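Local coordinates for DinB-like domain-containing protein (PDB 2YQY) that is of unknown function but adopts the four-helix-bundle fold of the DinB superfamily, with an exposed histidine triad consistent with a metal site, at residues 58-69 with 116-126. Numbering follows the deposited sequence.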
ATOM      1  N   GLU A  58       2.345   2.811  -1.754  1.00 17.58           N
ATOM      2  CA  GLU A  58       3.353   2.426  -0.746  1.00 18.61           C
ATOM      3  C   GLU A  58       4.708   3.023  -1.082  1.00 18.82           C
ATOM      4  O   GLU A  58       5.435   3.430  -0.208  1.00 18.89           O
ATOM      5  CB  GLU A  58       3.541   0.918  -0.670  1.00 19.11           C
ATOM      6  CG  GLU A  58       2.302   0.214  -0.203  1.00 21.10           C
ATOM      7  CD  GLU A  58       2.550  -1.020   0.650  1.00 20.15           C
ATOM      8  OE1 GLU A  58       3.649  -1.641   0.587  1.00 17.58           O
ATOM      9  OE2 GLU A  58       1.597  -1.375   1.362  1.00 18.35           O
ATOM     10  N   ASP A  59       5.029   3.088  -2.369  1.00 18.24           N
ATOM     11  CA  ASP A  59       6.269   3.744  -2.788  1.00 19.06           C
ATOM     12  C   ASP A  59       6.272   5.221  -2.388  1.00 19.43           C
ATOM     13  O   ASP A  59       7.224   5.716  -1.813  1.00 17.93           O
ATOM     14  CB  ASP A  59       6.503   3.576  -4.289  1.00 17.44           C
ATOM     15  CG  ASP A  59       7.767   4.258  -4.748  1.00 19.72           C
ATOM     16  OD1 ASP A  59       8.831   3.620  -4.676  1.00 18.84           O
ATOM     17  OD2 ASP A  59       7.707   5.434  -5.169  1.00 18.69           O
ATOM     18  N   SER A  60       5.166   5.890  -2.686  1.00 19.41           N
ATOM     19  CA  SER A  60       4.971   7.298  -2.425  1.00 19.86           C
ATOM     20  C   SER A  60       5.057   7.548  -0.888  1.00 19.34           C
ATOM     21  O   SER A  60       5.808   8.454  -0.405  1.00 17.87           O
ATOM     22  CB  SER A  60       3.605   7.653  -3.003  1.00 19.28           C
ATOM     23  OG  SER A  60       3.336   8.996  -2.795  1.00 24.23           O
ATOM     24  N   THR A  61       4.367   6.698  -0.121  1.00 18.52           N
ATOM     25  CA  THR A  61       4.407   6.767   1.370  1.00 19.03           C
ATOM     26  C   THR A  61       5.818   6.666   1.907  1.00 19.76           C
ATOM     27  O   THR A  61       6.249   7.441   2.800  1.00 19.66           O
ATOM     28  CB  THR A  61       3.565   5.633   1.991  1.00 18.51           C
ATOM     29  OG1 THR A  61       2.213   5.773   1.530  1.00 17.17           O
ATOM     30  CG2 THR A  61       3.602   5.703   3.558  1.00 18.13           C
ATOM     31  N   ALA A  62       6.557   5.703   1.357  1.00 20.08           N
ATOM     32  CA  ALA A  62       7.964   5.509   1.746  1.00 18.86           C
ATOM     33  C   ALA A  62       8.799   6.769   1.493  1.00 19.33           C
ATOM     34  O   ALA A  62       9.630   7.145   2.315  1.00 17.51           O
ATOM     35  CB  ALA A  62       8.537   4.334   1.022  1.00 18.98           C
ATOM     36  N   ARG A  63       8.581   7.442   0.363  1.00 18.31           N
ATOM     37  CA  ARG A  63       9.296   8.702   0.093  1.00 18.27           C
ATOM     38  C   ARG A  63       8.880   9.831   1.047  1.00 17.72           C
ATOM     39  O   ARG A  63       9.691  10.678   1.400  1.00 17.50           O
ATOM     40  CB  ARG A  63       9.060   9.148  -1.357  1.00 16.98           C
ATOM     41  CG  ARG A  63       9.521   8.109  -2.360  1.00 17.90           C
ATOM     42  CD  ARG A  63       9.332   8.549  -3.830  1.00 17.49           C
ATOM     43  NE  ARG A  63       9.462   7.358  -4.653  1.00 19.95           N
ATOM     44  CZ  ARG A  63      10.630   6.834  -5.015  1.00 21.73           C
ATOM     45  NH1 ARG A  63      11.766   7.445  -4.700  1.00 25.33           N
ATOM     46  NH2 ARG A  63      10.666   5.720  -5.737  1.00 23.25           N
ATOM     47  N   VAL A  64       7.608   9.865   1.436  1.00 13.77           N
ATOM     48  CA  VAL A  64       7.134  10.862   2.418  1.00 14.73           C
ATOM     49  C   VAL A  64       7.839  10.612   3.725  1.00 15.42           C
ATOM     50  O   VAL A  64       8.357  11.557   4.360  1.00 15.01           O
ATOM     51  CB  VAL A  64       5.580  10.819   2.605  1.00 15.03           C
ATOM     52  CG1 VAL A  64       5.170  11.658   3.844  1.00 16.78           C
ATOM     53  CG2 VAL A  64       4.859  11.315   1.322  1.00 14.12           C
ATOM     54  N   LEU A  65       7.887   9.334   4.140  1.00 16.25           N
ATOM     55  CA  LEU A  65       8.579   9.007   5.381  1.00 15.75           C
ATOM     56  C   LEU A  65      10.033   9.399   5.302  1.00 15.70           C
ATOM     57  O   LEU A  65      10.606   9.864   6.295  1.00 17.37           O
ATOM     58  CB  LEU A  65       8.449   7.511   5.710  1.00 17.12           C
ATOM     59  CG  LEU A  65       7.023   6.998   6.072  1.00 14.56           C
ATOM     60  CD1 LEU A  65       6.971   5.476   6.344  1.00 16.31           C
ATOM     61  CD2 LEU A  65       6.487   7.756   7.256  1.00 14.73           C
ATOM     62  N   ARG A  66      10.675   9.169   4.165  1.00 15.10           N
ATOM     63  CA  ARG A  66      12.076   9.573   4.016  1.00 15.18           C
ATOM     64  C   ARG A  66      12.209  11.091   4.147  1.00 14.93           C
ATOM     65  O   ARG A  66      13.128  11.569   4.777  1.00 14.15           O
ATOM     66  CB  ARG A  66      12.638   9.104   2.679  1.00 14.41           C
ATOM     67  CG  ARG A  66      14.139   9.434   2.445  1.00 14.21           C
ATOM     68  CD  ARG A  66      14.640   8.815   1.121  1.00 13.74           C
ATOM     69  NE  ARG A  66      13.886   9.359  -0.006  1.00 15.32           N
ATOM     70  CZ  ARG A  66      13.961   8.938  -1.266  1.00 18.65           C
ATOM     71  NH1 ARG A  66      14.768   7.951  -1.605  1.00 18.99           N
ATOM     72  NH2 ARG A  66      13.231   9.529  -2.203  1.00 19.31           N
ATOM     73  N   ARG A  67      11.329  11.853   3.518  1.00 14.42           N
ATOM     74  CA  ARG A  67      11.393  13.340   3.686  1.00 15.09           C
ATOM     75  C   ARG A  67      11.154  13.771   5.159  1.00 15.96           C
ATOM     76  O   ARG A  67      11.881  14.621   5.709  1.00 15.63           O
ATOM     77  CB  ARG A  67      10.363  14.004   2.786  1.00 15.07           C
ATOM     78  CG  ARG A  67      10.583  15.487   2.550  1.00 14.95           C
ATOM     79  CD  ARG A  67       9.392  16.094   1.743  1.00 16.42           C
ATOM     80  NE  ARG A  67       9.840  17.418   1.248  1.00 16.72           N
ATOM     81  CZ  ARG A  67       9.663  18.555   1.904  1.00 16.54           C
ATOM     82  NH1 ARG A  67       9.001  18.561   3.054  1.00 18.40           N
ATOM     83  NH2 ARG A  67      10.135  19.697   1.411  1.00 16.48           N
ATOM     84  N   LEU A  68      10.183  13.141   5.822  1.00 14.93           N
ATOM     85  CA  LEU A  68       9.897  13.491   7.228  1.00 15.51           C
ATOM     86  C   LEU A  68      11.087  13.175   8.158  1.00 14.80           C
ATOM     87  O   LEU A  68      11.330  13.893   9.145  1.00 14.34           O
ATOM     88  CB  LEU A  68       8.608  12.796   7.699  1.00 14.76           C
ATOM     89  CG  LEU A  68       7.359  13.439   7.049  1.00 16.21           C
ATOM     90  CD1 LEU A  68       6.086  12.664   7.397  1.00 13.65           C
ATOM     91  CD2 LEU A  68       7.226  14.932   7.467  1.00 15.77           C
ATOM     92  N   ARG A  69      11.842  12.141   7.799  1.00  4.20           N
ATOM     93  CA  ARG A  69      13.019  11.734   8.561  1.00  4.43           C
ATOM     94  C   ARG A  69      14.121  12.759   8.351  1.00  4.14           C
ATOM     95  O   ARG A  69      14.774  13.173   9.308  1.00  3.50           O
ATOM     96  CB  ARG A  69      13.469  10.339   8.141  1.00  4.78           C
ATOM     97  CG  ARG A  69      14.519   9.758   9.021  1.00  5.26           C
ATOM     98  CD  ARG A  69      15.040   8.385   8.555  1.00  3.57           C
ATOM     99  NE  ARG A  69      15.066   8.116   7.094  1.00  3.71           N
ATOM    100  CZ  ARG A  69      16.161   8.159   6.327  1.00  4.50           C
ATOM    101  NH1 ARG A  69      17.331   8.521   6.836  1.00  2.00           N
ATOM    102  NH2 ARG A  69      16.114   7.831   5.033  1.00  5.69           N
ATOM    103  N   ALA A 116       8.180  -1.960  -3.662  1.00 20.21           N
ATOM    104  CA  ALA A 116       7.638  -0.827  -2.898  1.00 21.78           C
ATOM    105  C   ALA A 116       7.500  -1.182  -1.419  1.00 22.25           C
ATOM    106  O   ALA A 116       7.782  -0.363  -0.531  1.00 23.13           O
ATOM    107  CB  ALA A 116       6.294  -0.370  -3.508  1.00 22.39           C
ATOM    108  N   ARG A 117       7.090  -2.425  -1.150  1.00 22.61           N
ATOM    109  CA  ARG A 117       6.933  -2.908   0.225  1.00 22.57           C
ATOM    110  C   ARG A 117       8.292  -3.017   0.926  1.00 22.52           C
ATOM    111  O   ARG A 117       8.394  -2.624   2.084  1.00 21.94           O
ATOM    112  CB  ARG A 117       6.158  -4.248   0.286  1.00 23.06           C
ATOM    113  CG  ARG A 117       6.105  -4.884   1.706  1.00 23.22           C
ATOM    114  CD  ARG A 117       5.457  -3.964   2.772  1.00 21.71           C
ATOM    115  NE  ARG A 117       4.062  -3.638   2.463  1.00 20.21           N
ATOM    116  CZ  ARG A 117       2.999  -4.238   3.007  1.00 19.04           C
ATOM    117  NH1 ARG A 117       3.162  -5.239   3.888  1.00 21.00           N
ATOM    118  NH2 ARG A 117       1.768  -3.836   2.675  1.00 20.37           N
ATOM    119  N   ALA A 118       9.334  -3.508   0.236  1.00 21.15           N
ATOM    120  CA  ALA A 118      10.698  -3.504   0.829  1.00 21.18           C
ATOM    121  C   ALA A 118      11.135  -2.075   1.188  1.00 20.94           C
ATOM    122  O   ALA A 118      11.666  -1.840   2.265  1.00 20.01           O
ATOM    123  CB  ALA A 118      11.740  -4.181  -0.113  1.00 21.52           C
ATOM    124  N   PHE A 119      10.874  -1.125   0.288  1.00 21.43           N
ATOM    125  CA  PHE A 119      11.240   0.287   0.453  1.00 21.24           C
ATOM    126  C   PHE A 119      10.458   0.862   1.634  1.00 22.28           C
ATOM    127  O   PHE A 119      11.019   1.488   2.524  1.00 21.15           O
ATOM    128  CB  PHE A 119      10.902   1.048  -0.849  1.00 21.18           C
ATOM    129  CG  PHE A 119      11.263   2.510  -0.824  1.00 22.31           C
ATOM    130  CD1 PHE A 119      12.208   3.007   0.075  1.00 22.45           C
ATOM    131  CD2 PHE A 119      10.672   3.396  -1.721  1.00 20.64           C
ATOM    132  CE1 PHE A 119      12.531   4.379   0.095  1.00 22.26           C
ATOM    133  CE2 PHE A 119      11.009   4.747  -1.711  1.00 20.75           C
ATOM    134  CZ  PHE A 119      11.939   5.232  -0.802  1.00 22.11           C
ATOM    135  N   LEU A 120       9.142   0.656   1.637  1.00 21.21           N
ATOM    136  CA  LEU A 120       8.348   1.100   2.769  1.00 21.27           C
ATOM    137  C   LEU A 120       8.846   0.570   4.129  1.00 21.85           C
ATOM    138  O   LEU A 120       8.948   1.344   5.097  1.00 22.36           O
ATOM    139  CB  LEU A 120       6.873   0.758   2.560  1.00 20.91           C
ATOM    140  CG  LEU A 120       5.907   1.184   3.676  1.00 20.82           C
ATOM    141  CD1 LEU A 120       5.975   2.714   3.951  1.00 21.04           C
ATOM    142  CD2 LEU A 120       4.500   0.746   3.319  1.00 19.95           C
ATOM    143  N   LEU A 121       9.137  -0.728   4.206  1.00 20.79           N
ATOM    144  CA  LEU A 121       9.550  -1.320   5.440  1.00 21.10           C
ATOM    145  C   LEU A 121      10.916  -0.755   5.912  1.00 22.12           C
ATOM    146  O   LEU A 121      11.171  -0.648   7.124  1.00 21.25           O
ATOM    147  CB  LEU A 121       9.606  -2.853   5.317  1.00 20.63           C
ATOM    148  CG  LEU A 121       8.300  -3.662   5.279  1.00 21.47           C
ATOM    149  CD1 LEU A 121       8.584  -5.167   5.104  1.00 22.13           C
ATOM    150  CD2 LEU A 121       7.378  -3.446   6.466  1.00 21.89           C
ATOM    151  N   GLU A 122      11.809  -0.483   4.953  1.00 22.51           N
ATOM    152  CA  GLU A 122      13.101   0.114   5.268  1.00 22.55           C
ATOM    153  C   GLU A 122      12.895   1.486   5.924  1.00 22.14           C
ATOM    154  O   GLU A 122      13.567   1.823   6.897  1.00 20.10           O
ATOM    155  CB  GLU A 122      14.003   0.218   4.017  1.00 23.34           C
ATOM    156  N   GLU A 123      11.966   2.274   5.387  1.00 21.17           N
ATOM    157  CA  GLU A 123      11.718   3.608   5.929  1.00 21.15           C
ATOM    158  C   GLU A 123      10.968   3.546   7.270  1.00 21.81           C
ATOM    159  O   GLU A 123      11.172   4.388   8.161  1.00 21.33           O
ATOM    160  CB  GLU A 123      10.948   4.475   4.914  1.00 21.13           C
ATOM    161  CG  GLU A 123      11.862   5.084   3.815  1.00 20.58           C
ATOM    162  CD  GLU A 123      12.989   5.954   4.389  1.00 22.71           C
ATOM    163  OE1 GLU A 123      12.772   6.695   5.396  1.00 21.50           O
ATOM    164  OE2 GLU A 123      14.116   5.877   3.828  1.00 22.71           O
ATOM    165  N   VAL A 124      10.070   2.575   7.391  1.00 22.00           N
ATOM    166  CA  VAL A 124       9.406   2.303   8.680  1.00 22.30           C
ATOM    167  C   VAL A 124      10.465   2.012   9.757  1.00 21.36           C
ATOM    168  O   VAL A 124      10.356   2.527  10.868  1.00 19.35           O
ATOM    169  CB  VAL A 124       8.378   1.139   8.572  1.00 22.31           C
ATOM    170  CG1 VAL A 124       7.815   0.743   9.964  1.00 24.57           C
ATOM    171  CG2 VAL A 124       7.277   1.492   7.605  1.00 24.10           C
ATOM    172  N   ALA A 125      11.462   1.191   9.426  1.00 19.39           N
ATOM    173  CA  ALA A 125      12.525   0.840  10.364  1.00 19.90           C
ATOM    174  C   ALA A 125      13.320   2.048  10.800  1.00 20.34           C
ATOM    175  O   ALA A 125      13.818   2.075  11.907  1.00 20.13           O
ATOM    176  CB  ALA A 125      13.452  -0.197   9.788  1.00 19.16           C
ATOM    177  N   LYS A 126      13.442   3.038   9.919  1.00 20.66           N
ATOM    178  CA  LYS A 126      14.189   4.265  10.197  1.00 20.72           C
ATOM    179  C   LYS A 126      13.359   5.401  10.781  1.00 21.04           C
ATOM    180  O   LYS A 126      13.910   6.428  11.136  1.00 20.46           O
ATOM    181  CB  LYS A 126      14.885   4.749   8.919  1.00 20.54           C
ATOM    182  CG  LYS A 126      15.928   3.779   8.397  1.00 21.27           C
ATOM    183  CD  LYS A 126      16.369   4.174   7.026  1.00 22.03           C
ATOM    184  CE  LYS A 126      17.649   3.470   6.678  1.00 21.67           C
ATOM    185  NZ  LYS A 126      18.071   3.892   5.332  1.00 21.76           N
TER
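Glu58 and Arg117, Ala62 and Phe119, and Arg69 and Glu123 mark out a parallel helix-helix interface in the DinB-type four-helix bundle, where helix 47-71 packs on helix 106-126. The short segments cross at 24° with axes 8.3 Å apart, close enough that Ala62 CA lies 4.5 Å from Leu120 CA. Knobs-into-holes packing fills the middle. Phe119 enters a hole made by Asp59, Ala62, Arg63 and Arg66; with CG anti to the backbone N (chi1 -179°), its ring lies over the small Ala62, whose CB makes a CH-pi contact 3.6 Å from the ring centroid. Asp59 OD1 meets the ring edge, while the guanidinium of Arg63, salt-bridged to Asp59 along its own helix, has Phe119 CE2 over one face. Leu120 wedges among Glu58, Thr61, Ala62 and Leu65, its CD1 3.8 Å from Leu65 CD1.

A side-on, two-pronged salt bridge closes each end. Arg117 NE reaches Glu58 OE1 at 2.8 Å in a nearly straight bond (178°), and NH2 takes OE2, both oxygens using syn lone pairs with the two groups nearly coplanar. At the other end Arg69 NE holds Glu123 OE1 (3.2 Å) and NH2 holds OE2 (3.0 Å), with Lys126 CD over the guanidinium face. Replacing Arg69 by an alanine would probably leave the Glu123 carboxylate without its two-pronged mate and free to turn.

Beyond the pair, Arg117 also bridges to Glu156 of a possible HExxH motif on helix 153-165 and donates to Leu17 O of helix 10-30, whose Trp10 touches Val124. Thr61 and Leu65 pack on helix 145-149 through Trp148 and Pro145, and Val64 reaches Phe135 of strand 135-137.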